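Local atomic coordinates of haloacid dehalogenase-like hydrolase (Klebsiella pneumoniae subsp. pneumoniae, PDB entry 3PGV), a protein that probably acts as a magnesium-dependent phosphatase of the haloacid dehalogenase superfamily, and in the crystal holds a calcium ion at its metal site. Residues F168-D172 with H173-L177; A251-H254 with Q255-D259; E202-A205 with G206-K210; R104-A107 with A108-E112; G69-R72 with D73-I77. All blocks are in the same frame, centred on the assembly; numbering follows the deposited sequence.

Five local contacts follow one another along the chain, none nested in or crossing another, and each joins neighbouring residues rather than closing a long loop. Contact 5 comes first, spanning helix 69-75 of the Rossmann-like core and its C-terminal end. The chain then enters the cap, where contact 4 spans helix 104-110 and contact 1 turns strand 163-169 into helix 173-187. Contact 3 leads from cap strand 200-205 back to core helix 210-220, and contact 2 starts helix 255-260 near the metal site. In the cap, V203 packs on both F168 and L110, tying contacts 1, 3 and 4 together; L177 of contact 1 meets R256 of contact 2, bringing cap and core together.

Contact 1 of 5, residues F168-D172 with H173-L177; sequences FTCED and HEHLL
An N-terminal helix cap, built where strand 163-169 gives way to helix 173-187, joins D172 to H175. The backbone N of H175 is offered two acceptors of the same residue, the carbonyl D172 O at 3.2 Å and the carboxylate D172 OD1 at 3.4 Å from H175 N. Both bonds are weak, so H175 N is shared between two imperfect acceptors and not held by one straight bond. With CG anti to the backbone N (chi1 -176°), the carboxylate folds back over the start of the helix, and D172 CG rests 3.7 Å from H175 CB. The two side chains cross at about a right angle, their carboxylate and ring planes 37° apart. Their polar ends have other partners: D172 OD2 forms a salt bridge with K119, and H175 NE2 is hydrogen-bonded to D117. E174 OE1 stands 3.6 Å from D172 OD1, a close approach of like charges that K119, on the other carboxylate oxygen, probably eases.

Behind the capping residue lies apolar packing. C170 CB meets L176 CD2 at 3.8 Å, and F168 CB lies 4.2 Å from that same methyl, while C170 SG approaches H175 CD2 obliquely at 4.0 Å. L176 thus closes the corner against the end of the strand. A capped strand-to-helix connection of this kind belongs to the alpha/beta cap domain, consistent with the Cof family.

Contact 2 of 5, residues A251-H254 with Q255-D259; sequences ANAH and QRLKD. With EDO (1,2-ethanediol), chain J.
Helix 255-260 of the Rossmann-like core begins just after H254, its N-cap residue, and is tied back to the preceding loop through K258 and A251. Among the hydrogen bonds, K258 NZ to A251 O is the shortest, at 2.8 Å. The donor is tilted 32° from the carbonyl plane, and the lysine reaches it by running extended beyond CG, which lies beside the backbone N (chi1 -68°). At the helix start itself, H254 O accepts two weak bonds, from L257 N at 3.1 Å and from K258 N at 3.4 Å. Along the helix, from one turn to the next, Q255 NE2 donates to D259 OD1 over 2.9 Å; the acceptor lies in the amide plane of the glutamine, yet the carboxylate is met from above its own plane.

Apolar contacts are fewer. A253 CB faces L257 CD2 at 4.3 Å and K258 CE at 4.1 Å, and A253 also touches D233, a ligand of the calcium ion, which places the loop beside the metal site.

Contacts with a bound 1,2-ethanediol, probably from the crystallisation liquor, come last. R256, whose NH2 forms a salt bridge with E180, presents the edge of its guanidinium, and NH1 donates to the diol O1 at 3.1 Å. The other hydroxyl, O2, sits over one face of the H254 ring, 3.6 Å from H254 CG.

Contact 3 of 5, residues E202-A205 with G206-K210; sequences EVMA and GGVSK
From A205 to V208 the backbone folds into a type II beta turn, which ends strand 200-205 and sends the chain off in a new direction. V208 N donates to A205 O at 3.0 Å with an N-H...O angle of 143°; the donor stands above the carbonyl plane and not on a lone pair. G206 takes the extended conformation of the first corner position, and G207 the positive phi (91°) of the second, where any CB would press against the carbonyl oxygen of G206.

The turn lies where a strand of the cap sheet returns toward the Rossmann-like core, as in Cof-type members of the haloacid dehalogenase superfamily. Directly beyond it S209 is the N-cap of helix 210-220, its OG hydrogen-bonded to H212. K210 follows, and its NZ forms salt bridges with D237 and with D27, a calcium ligand; this is consistent with the conserved lysine of the superfamily's active site.

At the end of the turn, V208 forks, its two branches reaching back to M204 and A205. Its CG1, anti to the backbone N (chi1 171°), touches M204 CB at 3.9 Å. The second branch, CG2, meets A205 CB at 3.9 Å and lies 3.6 Å from A205 O. V208 CB is nearer still to that carbonyl oxygen, 3.2 Å from A205 O, so the branch point lies close beside the acceptor of the turn. M204, present as selenomethionine, crosses V208 at about a right angle.

Contact 4 of 5, residues R104-A107 with A108-E112; sequences RDIA and ADLFE
R104 and A108 open the backbone bonding of helix 104-110, which packs on the sheet of the cap domain. Four bonds of the i to i+4 alpha-helical pattern span the contact, from A108 N to R104 O, D109 N to D105 O, L110 N to I106 O and F111 N to A107 O. The third is the shortest, 2.8 Å between L110 N and I106 O.

Apolar packing faces the cap sheet and W187. I106 and L110 lie side by side and point the same way, I106 CG2 touching L110 CD1 at 3.8 Å; L110 goes on to V166 and F168 of the sheet and to W187 of helix 173-187.

Polar contact gathers beside the C-terminal end of helix 173-187, where one water donates to D105 OD2 at 3.2 Å and to D109 OD2 at 3.1 Å. R190 pairs with D105 and R186 with D109, which would offset the neighbouring negative charges.

The last interaction sets a carbonyl oxygen against an aromatic face. With chi2 of -10° the F111 ring is swung round so that A107 O, already the acceptor of F111 N, lies 3.0 Å above its plane, offset toward the rim and 3.1 Å from F111 CD1.

Contact 5 of 5, residues G69-R72 with D73-I77; sequences GQIR and DNLGI
Q70 and N74, one turn apart on helix 69-75, lie side by side and point the same way, their amide planes 52° apart. N74 CG stands beside its backbone N (chi1 -72°), which folds the amide back along the helix, and N74 ND2 makes a weak bond of 2.9 Å to Q70 O. The same ND2 rests 3.7 Å from Q70 CG.

I71 and L75 meet at a slant one residue further along the helix, with I71 CG2 4.2 Å from L75 CD2. L75 continues inward onto F59, M81 and L47, so it anchors the helix of the beta-alpha-beta unit formed with strands 56-60 and 80-83. D73 N donates to G69 O at 3.0 Å; the D73 carboxylate also lies near, OD2 3.3 Å from G69 O, but both are acceptors and no bond joins them.

Further along, N74 N donates to I71 O at 3.0 Å from far above the carbonyl plane, and L75 N gives R72 O a weak bond of 3.4 Å. That long bond and the weak one from the N74 amide imply a last turn only loosely bonded before G76, with positive phi, ends it.

Contact 1 of 5, residues F168-D172 with H173-L177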
loop_
_atom_site.group_PDB
_atom_site.type_symbol
_atom_site.label_atom_id
_atom_site.label_comp_id
_atom_site.label_asym_id
_atom_site.label_seq_id
_atom_site.Cartn_x
_atom_site.Cartn_y
_atom_site.Cartn_z
ATOM N N PHE A 168 -3.765 12.002 5.436
ATOM C CA PHE A 168 -4.765 12.793 6.125
ATOM C C PHE A 168 -5.928 11.933 6.520
ATOM O O PHE A 168 -6.548 11.301 5.657
ATOM C CB PHE A 168 -5.218 13.964 5.233
ATOM C CG PHE A 168 -4.061 14.806 4.737
ATOM C CD1 PHE A 168 -3.543 15.835 5.517
ATOM C CD2 PHE A 168 -3.449 14.528 3.515
ATOM C CE1 PHE A 168 -2.443 16.580 5.080
ATOM C CE2 PHE A 168 -2.348 15.270 3.082
ATOM C CZ PHE A 168 -1.857 16.297 3.863
ATOM N N THR A 169 -6.174 11.810 7.841
ATOM C CA THR A 169 -7.286 11.002 8.355
ATOM C C THR A 169 -8.444 11.889 8.772
ATOM O O THR A 169 -8.233 12.933 9.387
ATOM C CB THR A 169 -6.814 10.037 9.471
ATOM O OG1 THR A 169 -6.207 10.791 10.512
ATOM C CG2 THR A 169 -5.823 8.970 8.953
ATOM N N CYS A 170 -9.660 11.519 8.358
ATOM C CA CYS A 170 -10.885 12.275 8.613
ATOM C C CYS A 170 -12.082 11.321 8.507
ATOM O O CYS A 170 -12.218 10.639 7.505
ATOM C CB CYS A 170 -11.007 13.436 7.623
ATOM S SG CYS A 170 -12.550 14.376 7.757
ATOM N N GLU A 171 -12.956 11.291 9.529
ATOM C CA GLU A 171 -14.152 10.438 9.533
ATOM C C GLU A 171 -15.107 10.790 8.382
ATOM O O GLU A 171 -15.791 9.912 7.855
ATOM C CB GLU A 171 -14.882 10.537 10.887
ATOM C CG GLU A 171 -14.089 9.935 12.041
ATOM C CD GLU A 171 -14.718 10.092 13.413
ATOM O OE1 GLU A 171 -14.961 11.249 13.831
ATOM O OE2 GLU A 171 -14.889 9.062 14.105
ATOM N N ASP A 172 -15.141 12.077 7.987
ATOM C CA ASP A 172 -16.000 12.554 6.902
ATOM C C ASP A 172 -15.257 12.426 5.555
ATOM O O ASP A 172 -14.398 13.252 5.241
ATOM C CB ASP A 172 -16.430 14.016 7.170
ATOM C CG ASP A 172 -17.419 14.612 6.167
ATOM O OD1 ASP A 172 -17.682 13.962 5.130
ATOM O OD2 ASP A 172 -17.883 15.758 6.396
ATOM N N HIS A 173 -15.562 11.349 4.787
ATOM C CA HIS A 173 -14.955 11.082 3.483
ATOM C C HIS A 173 -15.145 12.245 2.515
ATOM O O HIS A 173 -14.198 12.627 1.826
ATOM C CB HIS A 173 -15.528 9.794 2.864
ATOM C CG HIS A 173 -15.136 9.602 1.428
ATOM N ND1 HIS A 173 -13.823 9.354 1.066
ATOM C CD2 HIS A 173 -15.892 9.663 0.311
ATOM C CE1 HIS A 173 -13.822 9.286 -0.257
ATOM N NE2 HIS A 173 -15.040 9.452 -0.756
ATOM N N GLU A 174 -16.379 12.787 2.443
ATOM C CA GLU A 174 -16.719 13.885 1.551
ATOM C C GLU A 174 -15.855 15.121 1.814
ATOM O O GLU A 174 -15.607 15.892 0.896
ATOM C CB GLU A 174 -18.221 14.239 1.663
ATOM C CG GLU A 174 -19.164 13.261 0.961
ATOM C CD GLU A 174 -19.250 11.853 1.540
ATOM O OE1 GLU A 174 -19.095 11.688 2.777
ATOM O OE2 GLU A 174 -19.552 10.924 0.759
ATOM N N HIS A 175 -15.399 15.307 3.068
ATOM C CA HIS A 175 -14.559 16.446 3.435
ATOM C C HIS A 175 -13.124 16.315 2.856
ATOM O O HIS A 175 -12.479 17.331 2.591
ATOM C CB HIS A 175 -14.524 16.616 4.962
ATOM C CG HIS A 175 -13.818 17.853 5.412
ATOM N ND1 HIS A 175 -14.395 19.106 5.272
ATOM C CD2 HIS A 175 -12.625 17.989 6.022
ATOM C CE1 HIS A 175 -13.514 19.963 5.759
ATOM N NE2 HIS A 175 -12.445 19.341 6.241
ATOM N N LEU A 176 -12.660 15.058 2.612
ATOM C CA LEU A 176 -11.329 14.788 2.049
ATOM C C LEU A 176 -11.278 14.974 0.536
ATOM O O LEU A 176 -10.208 15.270 -0.006
ATOM C CB LEU A 176 -10.853 13.364 2.418
ATOM C CG LEU A 176 -10.482 13.134 3.892
ATOM C CD1 LEU A 176 -10.160 11.664 4.150
ATOM C CD2 LEU A 176 -9.317 14.015 4.307
ATOM N N LEU A 177 -12.425 14.784 -0.158
ATOM C CA LEU A 177 -12.495 14.907 -1.627
ATOM C C LEU A 177 -11.960 16.259 -2.185
ATOM O O LEU A 177 -11.133 16.242 -3.103
ATOM C CB LEU A 177 -13.912 14.613 -2.140
ATOM C CG LEU A 177 -14.351 13.148 -2.024
ATOM C CD1 LEU A 177 -15.833 12.999 -2.294
ATOM C CD2 LEU A 177 -13.533 12.250 -2.950
#

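Contact 2 of 5, residues A251-H254 with Q255-D259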
loop_
_atom_site.group_PDB
_atom_site.type_symbol
_atom_site.label_atom_id
_atom_site.label_comp_id
_atom_site.label_asym_id
_atom_site.label_seq_id
_atom_site.Cartn_x
_atom_site.Cartn_y
_atom_site.Cartn_z
ATOM N N ALA A 251 -14.093 -8.309 -4.656
ATOM C CA ALA A 251 -15.527 -7.986 -4.605
ATOM C C ALA A 251 -15.785 -6.920 -3.529
ATOM O O ALA A 251 -16.656 -6.056 -3.700
ATOM C CB ALA A 251 -16.344 -9.239 -4.301
ATOM N N ASN A 252 -14.981 -6.946 -2.447
ATOM C CA ASN A 252 -15.117 -6.010 -1.335
ATOM C C ASN A 252 -14.419 -4.673 -1.607
ATOM O O ASN A 252 -14.353 -3.828 -0.720
ATOM C CB ASN A 252 -14.587 -6.635 -0.065
ATOM C CG ASN A 252 -13.181 -7.173 -0.204
ATOM O OD1 ASN A 252 -12.958 -8.246 -0.760
ATOM N ND2 ASN A 252 -12.206 -6.434 0.304
ATOM N N ALA A 253 -13.881 -4.488 -2.830
ATOM C CA ALA A 253 -13.143 -3.277 -3.187
ATOM C C ALA A 253 -14.016 -2.048 -3.189
ATOM O O ALA A 253 -15.236 -2.146 -3.378
ATOM C CB ALA A 253 -12.503 -3.445 -4.540
ATOM N N HIS A 254 -13.385 -0.864 -3.062
ATOM C CA HIS A 254 -14.089 0.407 -3.185
ATOM C C HIS A 254 -14.653 0.562 -4.597
ATOM O O HIS A 254 -14.004 0.154 -5.568
ATOM C CB HIS A 254 -13.163 1.565 -2.835
ATOM C CG HIS A 254 -12.746 1.549 -1.403
ATOM N ND1 HIS A 254 -13.518 2.142 -0.422
ATOM C CD2 HIS A 254 -11.688 0.939 -0.819
ATOM C CE1 HIS A 254 -12.892 1.904 0.717
ATOM N NE2 HIS A 254 -11.772 1.197 0.520
ATOM N N GLN A 255 -15.891 1.079 -4.704
ATOM C CA GLN A 255 -16.599 1.236 -5.973
ATOM C C GLN A 255 -15.844 2.166 -6.933
ATOM O O GLN A 255 -15.865 1.943 -8.147
ATOM C CB GLN A 255 -18.036 1.757 -5.725
ATOM C CG GLN A 255 -18.923 1.788 -6.979
ATOM C CD GLN A 255 -19.202 0.408 -7.502
ATOM O OE1 GLN A 255 -19.650 -0.489 -6.771
ATOM N NE2 GLN A 255 -18.987 0.216 -8.787
ATOM N N ARG A 256 -15.151 3.186 -6.393
ATOM C CA ARG A 256 -14.387 4.125 -7.207
ATOM C C ARG A 256 -13.282 3.401 -7.996
ATOM O O ARG A 256 -12.996 3.778 -9.133
ATOM C CB ARG A 256 -13.801 5.254 -6.338
ATOM C CG ARG A 256 -13.041 6.312 -7.147
ATOM C CD ARG A 256 -12.628 7.499 -6.302
ATOM N NE ARG A 256 -11.552 8.261 -6.928
ATOM C CZ ARG A 256 -10.960 9.307 -6.365
ATOM N NH1 ARG A 256 -11.361 9.746 -5.182
ATOM N NH2 ARG A 256 -9.957 9.918 -6.979
ATOM N N LEU A 257 -12.689 2.345 -7.405
ATOM C CA LEU A 257 -11.679 1.529 -8.078
ATOM C C LEU A 257 -12.323 0.723 -9.202
ATOM O O LEU A 257 -11.772 0.656 -10.306
ATOM C CB LEU A 257 -10.958 0.579 -7.058
ATOM C CG LEU A 257 -9.954 -0.452 -7.670
ATOM C CD1 LEU A 257 -8.799 0.263 -8.439
ATOM C CD2 LEU A 257 -9.412 -1.369 -6.613
ATOM N N LYS A 258 -13.499 0.125 -8.927
ATOM C CA LYS A 258 -14.249 -0.642 -9.934
ATOM C C LYS A 258 -14.663 0.263 -11.105
ATOM O O LYS A 258 -14.538 -0.138 -12.264
ATOM C CB LYS A 258 -15.485 -1.310 -9.304
ATOM C CG LYS A 258 -15.137 -2.415 -8.309
ATOM C CD LYS A 258 -16.364 -2.908 -7.574
ATOM C CE LYS A 258 -16.039 -3.987 -6.572
ATOM N NZ LYS A 258 -17.268 -4.462 -5.868
ATOM N N ASP A 259 -15.111 1.503 -10.795
ATOM C CA ASP A 259 -15.548 2.478 -11.792
ATOM C C ASP A 259 -14.378 2.989 -12.649
ATOM O O ASP A 259 -14.551 3.208 -13.850
ATOM C CB ASP A 259 -16.257 3.663 -11.115
ATOM C CG ASP A 259 -17.580 3.315 -10.447
ATOM O OD1 ASP A 259 -18.099 2.196 -10.694
ATOM O OD2 ASP A 259 -18.118 4.178 -9.707
HETATM C C1 EDO J . -12.337 7.217 -2.626
HETATM O O1 EDO J . -13.244 8.099 -3.299
HETATM C C2 EDO J . -12.712 5.777 -2.927
HETATM O O2 EDO J . -11.796 4.908 -2.267
#

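Contact 3 of 5, residues E202-A205 with G206-K210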
loop_
_atom_site.group_PDB
_atom_site.type_symbol
_atom_site.label_atom_id
_atom_site.label_comp_id
_atom_site.label_asym_id
_atom_site.label_seq_id
_atom_site.Cartn_x
_atom_site.Cartn_y
_atom_site.Cartn_z
ATOM N N GLU A 202 -3.909 9.705 1.152
ATOM C CA GLU A 202 -2.452 9.574 1.218
ATOM C C GLU A 202 -1.723 10.296 0.117
ATOM O O GLU A 202 -2.230 10.403 -1.014
ATOM C CB GLU A 202 -2.047 8.095 1.251
ATOM C CG GLU A 202 -2.913 7.278 2.201
ATOM C CD GLU A 202 -2.354 5.942 2.624
ATOM O OE1 GLU A 202 -1.166 5.672 2.339
ATOM O OE2 GLU A 202 -3.062 5.223 3.355
ATOM N N VAL A 203 -0.499 10.787 0.430
ATOM C CA VAL A 203 0.333 11.487 -0.550
ATOM C C VAL A 203 1.719 10.908 -0.565
ATOM O O VAL A 203 2.403 10.912 0.458
ATOM C CB VAL A 203 0.363 13.038 -0.331
ATOM C CG1 VAL A 203 1.098 13.731 -1.476
ATOM C CG2 VAL A 203 -1.047 13.602 -0.179
HETATM N N MSE A 204 2.141 10.402 -1.728
HETATM C CA MSE A 204 3.497 9.910 -1.951
HETATM C C MSE A 204 4.143 10.765 -3.040
HETATM O O MSE A 204 3.454 11.556 -3.690
HETATM C CB MSE A 204 3.478 8.422 -2.397
HETATM C CG MSE A 204 3.228 7.430 -1.263
HETATM SE SE MSE A 204 1.429 7.500 -0.532
HETATM C CE MSE A 204 0.346 7.220 -2.203
ATOM N N ALA A 205 5.462 10.599 -3.264
ATOM C CA ALA A 205 6.165 11.347 -4.332
ATOM C C ALA A 205 5.633 10.930 -5.673
ATOM O O ALA A 205 5.154 9.804 -5.820
ATOM C CB ALA A 205 7.661 11.068 -4.266
ATOM N N GLY A 206 5.698 11.832 -6.649
ATOM C CA GLY A 206 5.305 11.516 -8.011
ATOM C C GLY A 206 6.163 10.406 -8.573
ATOM O O GLY A 206 7.387 10.401 -8.379
ATOM N N GLY A 207 5.521 9.422 -9.173
ATOM C CA GLY A 207 6.217 8.261 -9.695
ATOM C C GLY A 207 6.324 7.147 -8.673
ATOM O O GLY A 207 6.890 6.093 -8.952
ATOM N N VAL A 208 5.774 7.363 -7.502
ATOM C CA VAL A 208 5.761 6.353 -6.454
ATOM C C VAL A 208 4.341 5.791 -6.305
ATOM O O VAL A 208 3.399 6.553 -6.113
ATOM C CB VAL A 208 6.288 6.921 -5.117
ATOM C CG1 VAL A 208 6.059 5.937 -3.963
ATOM C CG2 VAL A 208 7.752 7.313 -5.223
ATOM N N SER A 209 4.193 4.473 -6.466
ATOM C CA SER A 209 2.931 3.753 -6.265
ATOM C C SER A 209 3.251 2.285 -6.110
ATOM O O SER A 209 4.391 1.882 -6.372
ATOM C CB SER A 209 1.980 3.958 -7.451
ATOM O OG SER A 209 2.359 3.178 -8.571
ATOM N N LYS A 210 2.256 1.463 -5.716
ATOM C CA LYS A 210 2.470 0.021 -5.615
ATOM C C LYS A 210 2.840 -0.575 -6.987
ATOM O O LYS A 210 3.673 -1.488 -7.058
ATOM C CB LYS A 210 1.237 -0.684 -5.050
ATOM C CG LYS A 210 0.889 -0.289 -3.628
ATOM C CD LYS A 210 -0.256 -1.128 -3.127
ATOM C CE LYS A 210 -0.756 -0.703 -1.781
ATOM N NZ LYS A 210 -1.821 -1.602 -1.303
#

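Contact 4 of 5, residues R104-A107 with A108-E112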
loop_
_atom_site.group_PDB
_atom_site.type_symbol
_atom_site.label_atom_id
_atom_site.label_comp_id
_atom_site.label_asym_id
_atom_site.label_seq_id
_atom_site.Cartn_x
_atom_site.Cartn_y
_atom_site.Cartn_z
ATOM N N ARG A 104 11.402 17.716 -0.584
ATOM C CA ARG A 104 11.463 18.460 0.683
ATOM C C ARG A 104 10.428 19.592 0.772
ATOM O O ARG A 104 9.753 19.725 1.787
ATOM C CB ARG A 104 12.878 19.002 0.915
ATOM C CG ARG A 104 13.162 19.368 2.356
ATOM C CD ARG A 104 14.529 20.021 2.506
ATOM N NE ARG A 104 14.827 20.338 3.904
ATOM C CZ ARG A 104 14.404 21.437 4.523
ATOM N NH1 ARG A 104 13.637 22.320 3.880
ATOM N NH2 ARG A 104 14.703 21.641 5.799
ATOM N N ASP A 105 10.322 20.410 -0.280
ATOM C CA ASP A 105 9.398 21.546 -0.299
ATOM C C ASP A 105 7.947 21.083 -0.194
ATOM O O ASP A 105 7.147 21.732 0.481
ATOM C CB ASP A 105 9.606 22.402 -1.566
ATOM C CG ASP A 105 9.346 21.653 -2.857
ATOM O OD1 ASP A 105 9.869 20.527 -3.004
ATOM O OD2 ASP A 105 8.596 22.173 -3.703
ATOM N N ILE A 106 7.612 19.933 -0.839
ATOM C CA ILE A 106 6.256 19.387 -0.820
ATOM C C ILE A 106 5.935 18.805 0.565
ATOM O O ILE A 106 4.876 19.099 1.129
ATOM C CB ILE A 106 6.041 18.353 -1.959
ATOM C CG1 ILE A 106 6.342 18.975 -3.344
ATOM C CG2 ILE A 106 4.615 17.747 -1.901
ATOM C CD1 ILE A 106 6.027 18.062 -4.519
ATOM N N ALA A 107 6.880 18.037 1.139
ATOM C CA ALA A 107 6.721 17.489 2.483
ATOM C C ALA A 107 6.500 18.629 3.520
ATOM O O ALA A 107 5.549 18.576 4.291
ATOM C CB ALA A 107 7.936 16.659 2.859
ATOM N N ALA A 108 7.304 19.697 3.440
ATOM C CA ALA A 108 7.180 20.845 4.349
ATOM C C ALA A 108 5.791 21.463 4.296
ATOM O O ALA A 108 5.215 21.764 5.351
ATOM C CB ALA A 108 8.236 21.889 4.024
ATOM N N ASP A 109 5.218 21.608 3.066
ATOM C CA ASP A 109 3.873 22.158 2.879
ATOM C C ASP A 109 2.799 21.196 3.358
ATOM O O ASP A 109 1.850 21.622 4.003
ATOM C CB ASP A 109 3.633 22.549 1.407
ATOM C CG ASP A 109 4.464 23.747 0.941
ATOM O OD1 ASP A 109 4.874 24.560 1.804
ATOM O OD2 ASP A 109 4.662 23.890 -0.286
ATOM N N LEU A 110 2.954 19.892 3.057
ATOM C CA LEU A 110 2.002 18.852 3.481
ATOM C C LEU A 110 1.882 18.774 4.987
ATOM O O LEU A 110 0.803 18.466 5.504
ATOM C CB LEU A 110 2.411 17.479 2.922
ATOM C CG LEU A 110 2.185 17.272 1.417
ATOM C CD1 LEU A 110 2.821 15.973 0.951
ATOM C CD2 LEU A 110 0.697 17.287 1.075
ATOM N N PHE A 111 2.991 19.078 5.713
ATOM C CA PHE A 111 3.009 19.052 7.188
ATOM C C PHE A 111 2.009 20.039 7.795
ATOM O O PHE A 111 1.556 19.835 8.921
ATOM C CB PHE A 111 4.408 19.384 7.712
ATOM C CG PHE A 111 5.489 18.364 7.453
ATOM C CD1 PHE A 111 5.177 17.101 6.960
ATOM C CD2 PHE A 111 6.813 18.632 7.784
ATOM C CE1 PHE A 111 6.182 16.158 6.720
ATOM C CE2 PHE A 111 7.815 17.687 7.552
ATOM C CZ PHE A 111 7.490 16.452 7.025
ATOM N N GLU A 112 1.688 21.128 7.058
ATOM C CA GLU A 112 0.938 22.258 7.590
ATOM C C GLU A 112 -0.278 22.645 6.757
ATOM O O GLU A 112 -1.012 23.545 7.152
ATOM C CB GLU A 112 1.886 23.478 7.742
ATOM C CG GLU A 112 3.025 23.248 8.738
ATOM C CD GLU A 112 2.546 22.863 10.132
ATOM O OE1 GLU A 112 1.618 23.529 10.645
ATOM O OE2 GLU A 112 3.092 21.892 10.704
HETATM O O HOH W 1 5.574 23.135 -3.112
#

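Contact 5 of 5, residues G69-R72 with D73-I77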
loop_
_atom_site.group_PDB
_atom_site.type_symbol
_atom_site.label_atom_id
_atom_site.label_comp_id
_atom_site.label_asym_id
_atom_site.label_seq_id
_atom_site.Cartn_x
_atom_site.Cartn_y
_atom_site.Cartn_z
ATOM N N GLY A 69 5.466 -6.389 10.318
ATOM C CA GLY A 69 6.363 -7.334 10.976
ATOM C C GLY A 69 5.738 -8.677 11.278
ATOM O O GLY A 69 6.302 -9.718 10.927
ATOM N N GLN A 70 4.558 -8.672 11.915
ATOM C CA GLN A 70 3.885 -9.917 12.272
ATOM C C GLN A 70 3.400 -10.671 11.020
ATOM O O GLN A 70 3.460 -11.903 10.986
ATOM C CB GLN A 70 2.733 -9.666 13.260
ATOM C CG GLN A 70 2.304 -10.932 14.005
ATOM C CD GLN A 70 1.055 -10.748 14.844
ATOM O OE1 GLN A 70 0.405 -9.691 14.837
ATOM N NE2 GLN A 70 0.663 -11.803 15.538
ATOM N N ILE A 71 2.967 -9.931 9.974
ATOM C CA ILE A 71 2.546 -10.544 8.717
ATOM C C ILE A 71 3.717 -11.249 8.035
ATOM O O ILE A 71 3.595 -12.430 7.691
ATOM C CB ILE A 71 1.840 -9.524 7.787
ATOM C CG1 ILE A 71 0.468 -9.102 8.388
ATOM C CG2 ILE A 71 1.668 -10.107 6.364
ATOM C CD1 ILE A 71 -0.101 -7.939 7.803
ATOM N N ARG A 72 4.875 -10.532 7.873
ATOM C CA ARG A 72 6.038 -11.144 7.247
ATOM C C ARG A 72 6.598 -12.339 8.033
ATOM O O ARG A 72 7.002 -13.320 7.413
ATOM C CB ARG A 72 7.123 -10.107 6.846
ATOM C CG ARG A 72 7.420 -9.040 7.893
ATOM C CD ARG A 72 8.143 -7.842 7.276
ATOM N NE ARG A 72 8.259 -6.720 8.213
ATOM C CZ ARG A 72 9.270 -6.565 9.066
ATOM N NH1 ARG A 72 10.262 -7.453 9.100
ATOM N NH2 ARG A 72 9.304 -5.515 9.885
ATOM N N ASP A 73 6.508 -12.317 9.379
ATOM C CA ASP A 73 6.935 -13.447 10.224
ATOM C C ASP A 73 6.002 -14.674 10.061
ATOM O O ASP A 73 6.377 -15.784 10.434
ATOM C CB ASP A 73 6.995 -13.023 11.719
ATOM C CG ASP A 73 8.092 -12.014 12.062
ATOM O OD1 ASP A 73 9.063 -11.887 11.264
ATOM O OD2 ASP A 73 8.010 -11.395 13.152
ATOM N N ASN A 74 4.792 -14.465 9.506
ATOM C CA ASN A 74 3.818 -15.542 9.339
ATOM C C ASN A 74 3.587 -15.972 7.877
ATOM O O ASN A 74 2.853 -16.931 7.644
ATOM C CB ASN A 74 2.496 -15.180 10.018
ATOM C CG ASN A 74 2.564 -15.230 11.520
ATOM O OD1 ASN A 74 2.957 -16.239 12.121
ATOM N ND2 ASN A 74 2.141 -14.166 12.160
ATOM N N LEU A 75 4.222 -15.284 6.895
ATOM C CA LEU A 75 4.065 -15.653 5.479
ATOM C C LEU A 75 4.536 -17.090 5.214
ATOM O O LEU A 75 3.854 -17.851 4.511
ATOM C CB LEU A 75 4.813 -14.681 4.566
ATOM C CG LEU A 75 4.273 -13.252 4.500
ATOM C CD1 LEU A 75 5.242 -12.351 3.779
ATOM C CD2 LEU A 75 2.887 -13.202 3.835
ATOM N N GLY A 76 5.685 -17.451 5.793
ATOM C CA GLY A 76 6.267 -18.777 5.626
ATOM C C GLY A 76 7.133 -18.897 4.393
ATOM O O GLY A 76 7.738 -19.951 4.156
ATOM N N ILE A 77 7.215 -17.814 3.597
ATOM C CA ILE A 77 8.018 -17.777 2.366
ATOM C C ILE A 77 8.883 -16.523 2.315
ATOM O O ILE A 77 8.578 -15.532 2.973
ATOM C CB ILE A 77 7.117 -17.888 1.095
ATOM C CG1 ILE A 77 6.119 -16.689 1.010
ATOM C CG2 ILE A 77 6.376 -19.256 1.051
ATOM C CD1 ILE A 77 5.527 -16.474 -0.329
#